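Local coordinates for 5-formyltetrahydrofolate cyclo-ligase family protein (Bacillus anthracis, PDB 2JCB) that probably catalyses the ATP-dependent, magnesium-requiring cyclisation of 5-formyltetrahydrofolate to 5,10-methenyltetrahydrofolate in folate metabolism, and binds ADP with a magnesium ion, at residues 38-48 and 186-194; 72-83 and 95-104. One frame throughout, in Å; residues are numbered along the deposited sequence.

Contact 1: 38-48 and 186-194; sequences QIVFSLYEQKE and KIITEKGTM
Lys186 meets Gln46 and Glu48 through its ammonium group. Lys186 NZ donates to Gln46 OE1 at 2.8 Å. It also forms a salt bridge with Glu48: Lys186 NZ lies 2.9 Å from Glu48 OE2, on the syn side and 18° out of the carboxylate plane. A second, weak bond runs from the same NZ to Glu48 OE1. The lysine and glutamate side chains come from opposite directions. The lysine is straight to CD and then bends at chi3 (-79°), which turns CE and NZ toward both acceptors. Gln46 is held at its other end too. Gln46 NE2 donates to the backbone Ser42 O at 3.0 Å, from the opposite face of that carbonyl to Glu45 N. Two bonds thus fix the rotation of the amide: NE2 holds the carbonyl of Ser42, and OE1 faces the lysine. Gln46 is itself the N-cap residue of helix 47-51.

Here helix 29-44 and the start of helix 47-51 pack on the antiparallel hairpin 186-195, at one margin of the central mixed sheet of this Rossmann-like fold. Strand 186-189 continues the sheet from strand 161-165, to which it is bonded through Ser164 and Ala166.

The apolar contact centres on Ile188. Ile188 CG2 sits 3.5 Å from Ser42 OG and also touches Ile39 O. Ile188 CD1 lies 3.8 Å from both Gln46 CG and Leu43 CA, and the Leu43 side chain crosses it at about a right angle. Further along, Ile39 CG1 rests on the backbone of the turn, 3.6 Å from Glu190 N. The Glu190 carboxylate bonds to Ser168.

Thr189 OG1 accepts from Lys191 N, an ST turn.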
loop_
_atom_site.group_PDB
_atom_site.type_symbol
_atom_site.label_atom_id
_atom_site.label_comp_id
_atom_site.label_asym_id
_atom_site.label_seq_id
_atom_site.Cartn_x
_atom_site.Cartn_y
_atom_site.Cartn_z
ATOM N N GLN A 38 10.947 12.150 -1.436
ATOM C CA GLN A 38 10.135 13.045 -2.300
ATOM C C GLN A 38 8.664 12.660 -2.261
ATOM O O GLN A 38 7.782 13.521 -2.176
ATOM C CB GLN A 38 10.649 13.050 -3.741
ATOM C CG GLN A 38 11.994 13.717 -3.805
ATOM C CD GLN A 38 12.609 13.707 -5.194
ATOM O OE1 GLN A 38 12.025 13.189 -6.141
ATOM N NE2 GLN A 38 13.823 14.275 -5.312
ATOM N N ILE A 39 8.388 11.348 -2.299
ATOM C CA ILE A 39 7.043 10.843 -2.455
ATOM C C ILE A 39 6.319 11.182 -1.178
ATOM O O ILE A 39 5.171 11.683 -1.240
ATOM C CB ILE A 39 7.045 9.373 -2.708
ATOM C CG1 ILE A 39 7.474 9.140 -4.181
ATOM C CG2 ILE A 39 5.707 8.754 -2.441
ATOM C CD1 ILE A 39 7.923 7.694 -4.521
ATOM N N VAL A 40 6.961 10.920 -0.033
ATOM C CA VAL A 40 6.310 11.176 1.256
ATOM C C VAL A 40 6.132 12.653 1.543
ATOM O O VAL A 40 5.099 13.041 2.075
ATOM C CB VAL A 40 6.896 10.378 2.492
ATOM C CG1 VAL A 40 6.783 8.844 2.172
ATOM C CG2 VAL A 40 8.271 10.862 2.918
ATOM N N PHE A 41 7.069 13.472 1.095
ATOM C CA PHE A 41 6.923 14.925 1.281
ATOM C C PHE A 41 5.598 15.306 0.561
ATOM O O PHE A 41 4.804 16.083 1.115
ATOM C CB PHE A 41 8.136 15.657 0.685
ATOM C CG PHE A 41 7.991 17.145 0.624
ATOM C CD1 PHE A 41 8.497 17.925 1.644
ATOM C CD2 PHE A 41 7.358 17.764 -0.461
ATOM C CE1 PHE A 41 8.376 19.315 1.623
ATOM C CE2 PHE A 41 7.247 19.159 -0.504
ATOM C CZ PHE A 41 7.748 19.921 0.541
ATOM N N SER A 42 5.345 14.757 -0.615
ATOM C CA SER A 42 4.145 15.105 -1.401
ATOM C C SER A 42 2.879 14.565 -0.694
ATOM O O SER A 42 1.866 15.273 -0.571
ATOM C CB SER A 42 4.273 14.514 -2.785
ATOM O OG SER A 42 3.119 14.779 -3.609
ATOM N N LEU A 43 2.972 13.338 -0.177
ATOM C CA LEU A 43 1.875 12.786 0.682
ATOM C C LEU A 43 1.422 13.753 1.778
ATOM O O LEU A 43 0.208 13.961 1.931
ATOM C CB LEU A 43 2.308 11.467 1.381
ATOM C CG LEU A 43 1.305 10.973 2.485
ATOM C CD1 LEU A 43 -0.005 10.570 1.803
ATOM C CD2 LEU A 43 1.941 9.693 3.127
ATOM N N TYR A 44 2.360 14.333 2.547
ATOM C CA TYR A 44 2.000 15.129 3.705
ATOM C C TYR A 44 1.334 16.441 3.283
ATOM O O TYR A 44 0.751 17.102 4.101
ATOM C CB TYR A 44 3.225 15.463 4.520
ATOM C CG TYR A 44 4.046 14.268 4.983
ATOM C CD1 TYR A 44 3.452 13.008 5.155
ATOM C CD2 TYR A 44 5.430 14.401 5.164
ATOM C CE1 TYR A 44 4.224 11.889 5.557
ATOM C CE2 TYR A 44 6.229 13.306 5.584
ATOM C CZ TYR A 44 5.615 12.053 5.777
ATOM O OH TYR A 44 6.388 10.954 6.175
ATOM N N GLU A 45 1.469 16.822 2.016
ATOM C CA GLU A 45 0.780 18.028 1.505
ATOM C C GLU A 45 -0.672 17.771 1.085
ATOM O O GLU A 45 -1.391 18.734 0.803
ATOM C CB GLU A 45 1.539 18.600 0.319
ATOM C CG GLU A 45 2.898 19.171 0.702
ATOM C CD GLU A 45 3.459 20.062 -0.389
ATOM O OE1 GLU A 45 2.988 19.947 -1.554
ATOM O OE2 GLU A 45 4.354 20.878 -0.095
ATOM N N GLN A 46 -1.070 16.497 1.009
ATOM C CA GLN A 46 -2.380 16.099 0.480
ATOM C C GLN A 46 -3.462 16.403 1.519
ATOM O O GLN A 46 -3.274 16.195 2.768
ATOM C CB GLN A 46 -2.434 14.603 0.017
ATOM C CG GLN A 46 -1.368 14.222 -1.078
ATOM C CD GLN A 46 -1.403 15.142 -2.253
ATOM O OE1 GLN A 46 -2.436 15.316 -2.891
ATOM N NE2 GLN A 46 -0.267 15.785 -2.545
ATOM N N LYS A 47 -4.572 16.951 1.020
ATOM C CA LYS A 47 -5.723 17.240 1.895
ATOM C C LYS A 47 -6.149 16.004 2.716
ATOM O O LYS A 47 -6.441 16.133 3.900
ATOM C CB LYS A 47 -6.872 17.765 1.046
ATOM C CG LYS A 47 -8.191 17.973 1.780
ATOM C CD LYS A 47 -9.206 18.505 0.738
ATOM C CE LYS A 47 -10.639 18.417 1.248
ATOM N NZ LYS A 47 -10.877 19.589 2.081
ATOM N N GLU A 48 -6.197 14.837 2.091
ATOM C CA GLU A 48 -6.665 13.643 2.770
ATOM C C GLU A 48 -5.711 13.152 3.852
ATOM O O GLU A 48 -6.170 12.540 4.805
ATOM C CB GLU A 48 -7.024 12.520 1.811
ATOM C CG GLU A 48 -5.891 12.059 0.973
ATOM C CD GLU A 48 -5.844 12.742 -0.384
ATOM O OE1 GLU A 48 -5.995 13.983 -0.471
ATOM O OE2 GLU A 48 -5.639 12.017 -1.370
ATOM N N LYS A 186 -6.113 7.601 -5.827
ATOM C CA LYS A 186 -4.999 8.530 -6.091
ATOM C C LYS A 186 -3.691 7.791 -6.010
ATOM O O LYS A 186 -3.522 6.887 -5.169
ATOM C CB LYS A 186 -4.981 9.606 -5.002
ATOM C CG LYS A 186 -3.793 10.637 -5.204
ATOM C CD LYS A 186 -3.768 11.688 -4.119
ATOM C CE LYS A 186 -4.827 12.769 -4.384
ATOM N NZ LYS A 186 -4.772 13.868 -3.368
ATOM N N ILE A 187 -2.753 8.163 -6.878
ATOM C CA ILE A 187 -1.403 7.565 -6.851
ATOM C C ILE A 187 -0.447 8.792 -6.733
ATOM O O ILE A 187 -0.592 9.763 -7.497
ATOM C CB ILE A 187 -1.069 6.661 -8.083
ATOM C CG1 ILE A 187 -2.079 5.482 -8.189
ATOM C CG2 ILE A 187 0.370 6.101 -7.978
ATOM C CD1 ILE A 187 -2.429 5.134 -9.545
ATOM N N ILE A 188 0.469 8.761 -5.771
ATOM C CA ILE A 188 1.508 9.782 -5.619
ATOM C C ILE A 188 2.845 9.164 -6.044
ATOM O O ILE A 188 3.254 8.141 -5.454
ATOM C CB ILE A 188 1.593 10.234 -4.176
ATOM C CG1 ILE A 188 0.218 10.732 -3.674
ATOM C CG2 ILE A 188 2.635 11.325 -4.039
ATOM C CD1 ILE A 188 0.228 10.983 -2.257
ATOM N N THR A 189 3.522 9.780 -7.011
ATOM C CA THR A 189 4.866 9.386 -7.436
ATOM C C THR A 189 5.781 10.556 -7.160
ATOM O O THR A 189 5.337 11.610 -6.622
ATOM C CB THR A 189 4.944 9.023 -8.945
ATOM O OG1 THR A 189 4.841 10.225 -9.725
ATOM C CG2 THR A 189 3.844 8.004 -9.364
ATOM N N GLU A 190 7.049 10.441 -7.563
ATOM C CA GLU A 190 7.954 11.552 -7.291
ATOM C C GLU A 190 7.713 12.694 -8.310
ATOM O O GLU A 190 8.310 13.763 -8.183
ATOM C CB GLU A 190 9.423 11.088 -7.347
ATOM C CG GLU A 190 9.925 10.719 -8.774
ATOM C CD GLU A 190 9.590 9.294 -9.235
ATOM O OE1 GLU A 190 8.707 8.601 -8.707
ATOM O OE2 GLU A 190 10.232 8.881 -10.194
ATOM N N LYS A 191 6.932 12.420 -9.342
ATOM C CA LYS A 191 6.667 13.357 -10.426
ATOM C C LYS A 191 5.292 14.054 -10.287
ATOM O O LYS A 191 5.022 14.986 -11.049
ATOM C CB LYS A 191 6.661 12.596 -11.777
ATOM C CG LYS A 191 7.977 12.051 -12.318
ATOM C CD LYS A 191 7.705 11.392 -13.643
ATOM C CE LYS A 191 8.937 10.736 -14.132
ATOM N NZ LYS A 191 8.807 10.455 -15.588
ATOM N N GLY A 192 4.450 13.611 -9.351
ATOM C CA GLY A 192 3.108 14.225 -9.198
ATOM C C GLY A 192 2.085 13.232 -8.717
ATOM O O GLY A 192 2.396 12.298 -7.961
ATOM N N THR A 193 0.844 13.428 -9.166
ATOM C CA THR A 193 -0.265 12.597 -8.684
ATOM C C THR A 193 -1.128 12.227 -9.872
ATOM O O THR A 193 -1.232 12.976 -10.838
ATOM C CB THR A 193 -1.146 13.291 -7.641
ATOM O OG1 THR A 193 -1.810 14.443 -8.227
ATOM C CG2 THR A 193 -0.354 13.702 -6.402
ATOM N N MET A 194 -1.755 11.042 -9.784
ATOM C CA MET A 194 -2.726 10.577 -10.764
ATOM C C MET A 194 -3.982 10.453 -9.915
ATOM O O MET A 194 -3.941 9.894 -8.818
ATOM C CB MET A 194 -2.294 9.226 -11.373
ATOM C CG MET A 194 -1.029 9.262 -12.332
ATOM S SD MET A 194 0.658 9.092 -11.588
ATOM C CE MET A 194 1.630 8.958 -13.112
HETATM O O HOH W 1 3.897 14.180 -5.913
#

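Contact 2: 72-83 and 95-104; sequences EKAWKEGKRVVV and FRQISNFDQL
Trp75 projects from the end of helix 68-76 into the bend that follows strand 92-98, and fills it. The setting is an antiparallel beta hairpin, strands 80-87 and 92-98, with the preceding helix packed against the far end of the second strand. The indole lies against the backbone of residues 98-101. Ser99 O is 3.4 Å from the plane of the Trp75 ring, over its centre. CZ2 and CH2 lie against Ser99 C and Asn100 CA. The far edge of the six-membered ring then points at the face of Phe101. This is a T-shaped (edge-to-face) pair, tilted, with planes at 58° and Trp75 CH2 over the Phe101 ring centre. The edge of that phenyl ring is met by Glu72 CG, 4.0 Å from Phe101 CE2.

On the sheet face carrying Val81, Val83 and Ile98, the isoleucine is the bump. Its CG1 lies between backbone N and carbonyl carbon (chi1 57°), and this turns it toward the valines. Ile98 CG1 meets Val81 CG1 at 4.0 Å. Ile98 CG2 touches Val83 CG2, and its CD1 reaches both methyls. Leu104 adds CD2 beside Val83 CG2.

On the face with Val82 and Gln97, Val82 CG1 rests on Gln97 CA, and Val82 CG2 on Phe95 CB at 3.8 Å. The extended Gln97 crosses Arg80 at about a right angle, so its amide lies beside CG and CD of the arginine, with Gln97 NE2 3.4 Å from Arg80 CG. The arginine's guanidinium bonds to Thr54 and Glu126.

Between the strands, Val83 and Arg96 exchange two backbone bonds. Ile98 N donates to Val81 O, but Val81 N gives its proton to water 2, which also accepts from Gln97 NE2 and donates to Ile98 O. Trp75 NE1 donates to the same Ile98 O at 3.0 Å, the N-H bent to 145° at the hydrogen.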
loop_
_atom_site.group_PDB
_atom_site.type_symbol
_atom_site.label_atom_id
_atom_site.label_comp_id
_atom_site.label_asym_id
_atom_site.label_seq_id
_atom_site.Cartn_x
_atom_site.Cartn_y
_atom_site.Cartn_z
ATOM N N GLU A 72 5.853 7.323 11.671
ATOM C CA GLU A 72 6.408 8.241 12.641
ATOM C C GLU A 72 5.779 9.646 12.617
ATOM O O GLU A 72 5.484 10.218 13.679
ATOM C CB GLU A 72 7.909 8.275 12.435
ATOM C CG GLU A 72 8.533 6.899 12.793
ATOM C CD GLU A 72 10.005 6.909 12.625
ATOM O OE1 GLU A 72 10.470 7.280 11.518
ATOM O OE2 GLU A 72 10.698 6.573 13.607
ATOM N N LYS A 73 5.541 10.133 11.395
ATOM C CA LYS A 73 4.915 11.454 11.161
ATOM C C LYS A 73 3.478 11.425 11.664
ATOM O O LYS A 73 3.051 12.328 12.344
ATOM C CB LYS A 73 4.894 11.748 9.645
ATOM C CG LYS A 73 4.466 13.188 9.233
ATOM C CD LYS A 73 5.454 14.201 9.675
ATOM C CE LYS A 73 5.364 15.465 8.841
ATOM N NZ LYS A 73 6.598 16.268 9.146
ATOM N N ALA A 74 2.726 10.388 11.300
ATOM C CA ALA A 74 1.361 10.231 11.781
ATOM C C ALA A 74 1.297 10.257 13.311
ATOM O O ALA A 74 0.490 11.004 13.925
ATOM C CB ALA A 74 0.693 8.950 11.178
ATOM N N TRP A 75 2.166 9.464 13.954
ATOM C CA TRP A 75 2.246 9.485 15.420
ATOM C C TRP A 75 2.523 10.892 15.952
ATOM O O TRP A 75 1.872 11.342 16.886
ATOM C CB TRP A 75 3.295 8.538 15.954
ATOM C CG TRP A 75 2.919 7.087 15.858
ATOM C CD1 TRP A 75 1.664 6.556 15.850
ATOM C CD2 TRP A 75 3.828 5.983 15.823
ATOM N NE1 TRP A 75 1.734 5.190 15.796
ATOM C CE2 TRP A 75 3.053 4.808 15.790
ATOM C CE3 TRP A 75 5.228 5.877 15.847
ATOM C CZ2 TRP A 75 3.628 3.523 15.740
ATOM C CZ3 TRP A 75 5.798 4.604 15.783
ATOM C CH2 TRP A 75 4.999 3.447 15.735
ATOM N N LYS A 76 3.466 11.583 15.308
ATOM C CA LYS A 76 3.848 12.928 15.721
ATOM C C LYS A 76 2.677 13.923 15.640
ATOM O O LYS A 76 2.536 14.801 16.503
ATOM C CB LYS A 76 5.019 13.407 14.880
ATOM C CG LYS A 76 5.736 14.611 15.469
ATOM C CD LYS A 76 6.506 15.319 14.382
ATOM C CE LYS A 76 7.257 16.515 14.981
ATOM N NZ LYS A 76 7.984 17.235 13.894
ATOM N N GLU A 77 1.851 13.744 14.614
ATOM C CA GLU A 77 0.680 14.571 14.323
ATOM C C GLU A 77 -0.572 14.173 15.132
ATOM O O GLU A 77 -1.631 14.789 15.000
ATOM C CB GLU A 77 0.433 14.580 12.797
ATOM C CG GLU A 77 1.591 15.287 12.098
ATOM C CD GLU A 77 1.412 15.541 10.639
ATOM O OE1 GLU A 77 0.617 14.853 10.001
ATOM O OE2 GLU A 77 2.126 16.419 10.106
ATOM N N GLY A 78 -0.450 13.142 15.965
ATOM C CA GLY A 78 -1.575 12.673 16.763
ATOM C C GLY A 78 -2.564 11.808 15.987
ATOM O O GLY A 78 -3.695 11.610 16.487
ATOM N N LYS A 79 -2.174 11.277 14.819
ATOM C CA LYS A 79 -3.091 10.450 14.081
ATOM C C LYS A 79 -2.983 9.035 14.640
ATOM O O LYS A 79 -1.903 8.655 15.101
ATOM C CB LYS A 79 -2.709 10.410 12.592
ATOM C CG LYS A 79 -2.658 11.811 11.976
ATOM C CD LYS A 79 -2.414 11.620 10.482
ATOM C CE LYS A 79 -2.217 12.946 9.772
ATOM N NZ LYS A 79 -3.417 13.816 9.878
ATOM N N ARG A 80 -4.063 8.259 14.545
ATOM C CA ARG A 80 -4.059 6.863 14.966
ATOM C C ARG A 80 -3.567 6.101 13.760
ATOM O O ARG A 80 -3.972 6.403 12.644
ATOM C CB ARG A 80 -5.480 6.421 15.325
ATOM C CG ARG A 80 -5.621 4.969 15.614
ATOM C CD ARG A 80 -6.914 4.690 16.330
ATOM N NE ARG A 80 -8.060 4.966 15.472
ATOM C CZ ARG A 80 -9.310 4.623 15.767
ATOM N NH1 ARG A 80 -9.557 3.989 16.903
ATOM N NH2 ARG A 80 -10.301 4.888 14.907
ATOM N N VAL A 81 -2.667 5.148 14.003
ATOM C CA VAL A 81 -2.067 4.367 12.928
ATOM C C VAL A 81 -2.511 2.906 13.073
ATOM O O VAL A 81 -2.414 2.329 14.155
ATOM C CB VAL A 81 -0.515 4.419 12.984
ATOM C CG1 VAL A 81 0.067 3.456 12.012
ATOM C CG2 VAL A 81 0.019 5.798 12.606
ATOM N N VAL A 82 -3.026 2.361 11.979
ATOM C CA VAL A 82 -3.437 0.922 11.903
ATOM C C VAL A 82 -2.700 0.188 10.782
ATOM O O VAL A 82 -2.587 0.680 9.651
ATOM C CB VAL A 82 -4.985 0.686 11.880
ATOM C CG1 VAL A 82 -5.639 1.336 13.077
ATOM C CG2 VAL A 82 -5.610 1.184 10.587
ATOM N N VAL A 83 -2.239 -1.033 11.089
ATOM C CA VAL A 83 -1.473 -1.858 10.135
ATOM C C VAL A 83 -2.115 -3.270 10.068
ATOM O O VAL A 83 -2.727 -3.707 11.061
ATOM C CB VAL A 83 -0.009 -1.966 10.621
ATOM C CG1 VAL A 83 0.678 -0.588 10.510
ATOM C CG2 VAL A 83 0.039 -2.386 12.132
ATOM N N PHE A 95 -7.024 -4.796 10.380
ATOM C CA PHE A 95 -6.192 -3.632 10.671
ATOM C C PHE A 95 -6.181 -3.361 12.174
ATOM O O PHE A 95 -7.226 -3.287 12.799
ATOM C CB PHE A 95 -6.659 -2.432 9.877
ATOM C CG PHE A 95 -6.257 -2.530 8.458
ATOM C CD1 PHE A 95 -5.074 -1.923 8.058
ATOM C CD2 PHE A 95 -7.022 -3.234 7.541
ATOM C CE1 PHE A 95 -4.614 -2.027 6.697
ATOM C CE2 PHE A 95 -6.600 -3.359 6.179
ATOM C CZ PHE A 95 -5.386 -2.764 5.765
ATOM N N ARG A 96 -4.984 -3.259 12.739
ATOM C CA ARG A 96 -4.883 -3.114 14.182
ATOM C C ARG A 96 -4.017 -1.956 14.555
ATOM O O ARG A 96 -2.998 -1.713 13.932
ATOM C CB ARG A 96 -4.340 -4.408 14.846
ATOM C CG ARG A 96 -4.973 -5.716 14.296
ATOM C CD ARG A 96 -4.362 -6.898 15.038
ATOM N NE ARG A 96 -4.940 -7.021 16.372
ATOM C CZ ARG A 96 -6.049 -7.684 16.636
ATOM N NH1 ARG A 96 -6.726 -8.285 15.656
ATOM N NH2 ARG A 96 -6.477 -7.743 17.867
ATOM N N GLN A 97 -4.428 -1.236 15.583
ATOM C CA GLN A 97 -3.699 -0.034 15.969
ATOM C C GLN A 97 -2.341 -0.336 16.608
ATOM O O GLN A 97 -2.231 -1.208 17.498
ATOM C CB GLN A 97 -4.537 0.827 16.914
ATOM C CG GLN A 97 -3.766 2.009 17.435
ATOM C CD GLN A 97 -4.546 2.898 18.396
ATOM O OE1 GLN A 97 -5.531 2.482 18.987
ATOM N NE2 GLN A 97 -4.100 4.144 18.528
ATOM N N ILE A 98 -1.358 0.442 16.196
ATOM C CA ILE A 98 -0.003 0.419 16.796
ATOM C C ILE A 98 0.362 1.818 17.235
ATOM O O ILE A 98 0.171 2.774 16.465
ATOM C CB ILE A 98 1.104 -0.205 15.852
ATOM C CG1 ILE A 98 1.253 0.472 14.464
ATOM C CG2 ILE A 98 0.869 -1.735 15.718
ATOM C CD1 ILE A 98 2.651 0.204 13.715
ATOM N N SER A 99 0.868 1.910 18.453
ATOM C CA SER A 99 1.339 3.155 19.044
ATOM C C SER A 99 2.866 3.228 19.032
ATOM O O SER A 99 3.461 4.300 19.185
ATOM C CB SER A 99 0.850 3.242 20.474
ATOM O OG SER A 99 -0.560 3.164 20.535
ATOM N N ASN A 100 3.499 2.060 18.922
ATOM C CA ASN A 100 4.965 1.958 18.892
ATOM C C ASN A 100 5.382 0.694 18.152
ATOM O O ASN A 100 4.557 -0.231 17.970
ATOM C CB ASN A 100 5.562 2.001 20.316
ATOM C CG ASN A 100 5.052 0.868 21.211
ATOM O OD1 ASN A 100 5.321 -0.299 20.934
ATOM N ND2 ASN A 100 4.340 1.207 22.289
ATOM N N PHE A 101 6.634 0.637 17.701
ATOM C CA PHE A 101 7.059 -0.477 16.841
ATOM C C PHE A 101 7.259 -1.816 17.596
ATOM O O PHE A 101 7.345 -2.882 16.971
ATOM C CB PHE A 101 8.312 -0.115 16.016
ATOM C CG PHE A 101 8.076 0.953 14.982
ATOM C CD1 PHE A 101 7.227 0.725 13.895
ATOM C CD2 PHE A 101 8.709 2.189 15.097
ATOM C CE1 PHE A 101 6.997 1.733 12.953
ATOM C CE2 PHE A 101 8.496 3.187 14.163
ATOM C CZ PHE A 101 7.647 2.977 13.095
ATOM N N ASP A 102 7.238 -1.749 18.926
ATOM C CA ASP A 102 7.291 -2.952 19.776
ATOM C C ASP A 102 5.981 -3.758 19.818
ATOM O O ASP A 102 5.938 -4.866 20.353
ATOM C CB ASP A 102 7.772 -2.587 21.186
ATOM C CG ASP A 102 9.289 -2.695 21.336
ATOM O OD1 ASP A 102 9.995 -3.036 20.344
ATOM O OD2 ASP A 102 9.778 -2.447 22.459
ATOM N N GLN A 103 4.922 -3.220 19.204
ATOM C CA GLN A 103 3.671 -3.944 19.074
ATOM C C GLN A 103 3.683 -4.792 17.788
ATOM O O GLN A 103 2.671 -5.394 17.424
ATOM C CB GLN A 103 2.514 -2.960 19.041
ATOM C CG GLN A 103 2.153 -2.442 20.416
ATOM C CD GLN A 103 1.215 -1.274 20.347
ATOM O OE1 GLN A 103 1.605 -0.200 19.936
ATOM N NE2 GLN A 103 -0.036 -1.473 20.768
ATOM N N LEU A 104 4.818 -4.806 17.085
ATOM C CA LEU A 104 4.953 -5.637 15.874
ATOM C C LEU A 104 5.769 -6.890 16.182
ATOM O O LEU A 104 6.646 -6.865 17.049
ATOM C CB LEU A 104 5.702 -4.879 14.785
ATOM C CG LEU A 104 5.046 -3.580 14.320
ATOM C CD1 LEU A 104 5.924 -2.977 13.263
ATOM C CD2 LEU A 104 3.648 -3.906 13.751
HETATM O O HOH W 2 -1.790 4.788 16.758
#

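In the fold
Both contacts join the same mixed sheet, but on different parts of it. Contact 1 involves the hairpin at the margin formed by strand 192-195. Contact 2 pairs strands 80-87 and 92-98 toward the other margin. Their centres are 20 Å apart, yet they touch where Tyr44 packs on Lys73, because helices 29-44 and 68-76 are neighbours. Both are partly buried. Contact 1 joins helix to hairpin with no direct backbone bonds between them; its polar grip is a lysine shared by an amide and a carboxylate, beside buried Ile39, Leu43 and Ile188. Contact 2 relies on strand-to-strand bonding, valines and isoleucine inside, and an aromatic pair toward the surface.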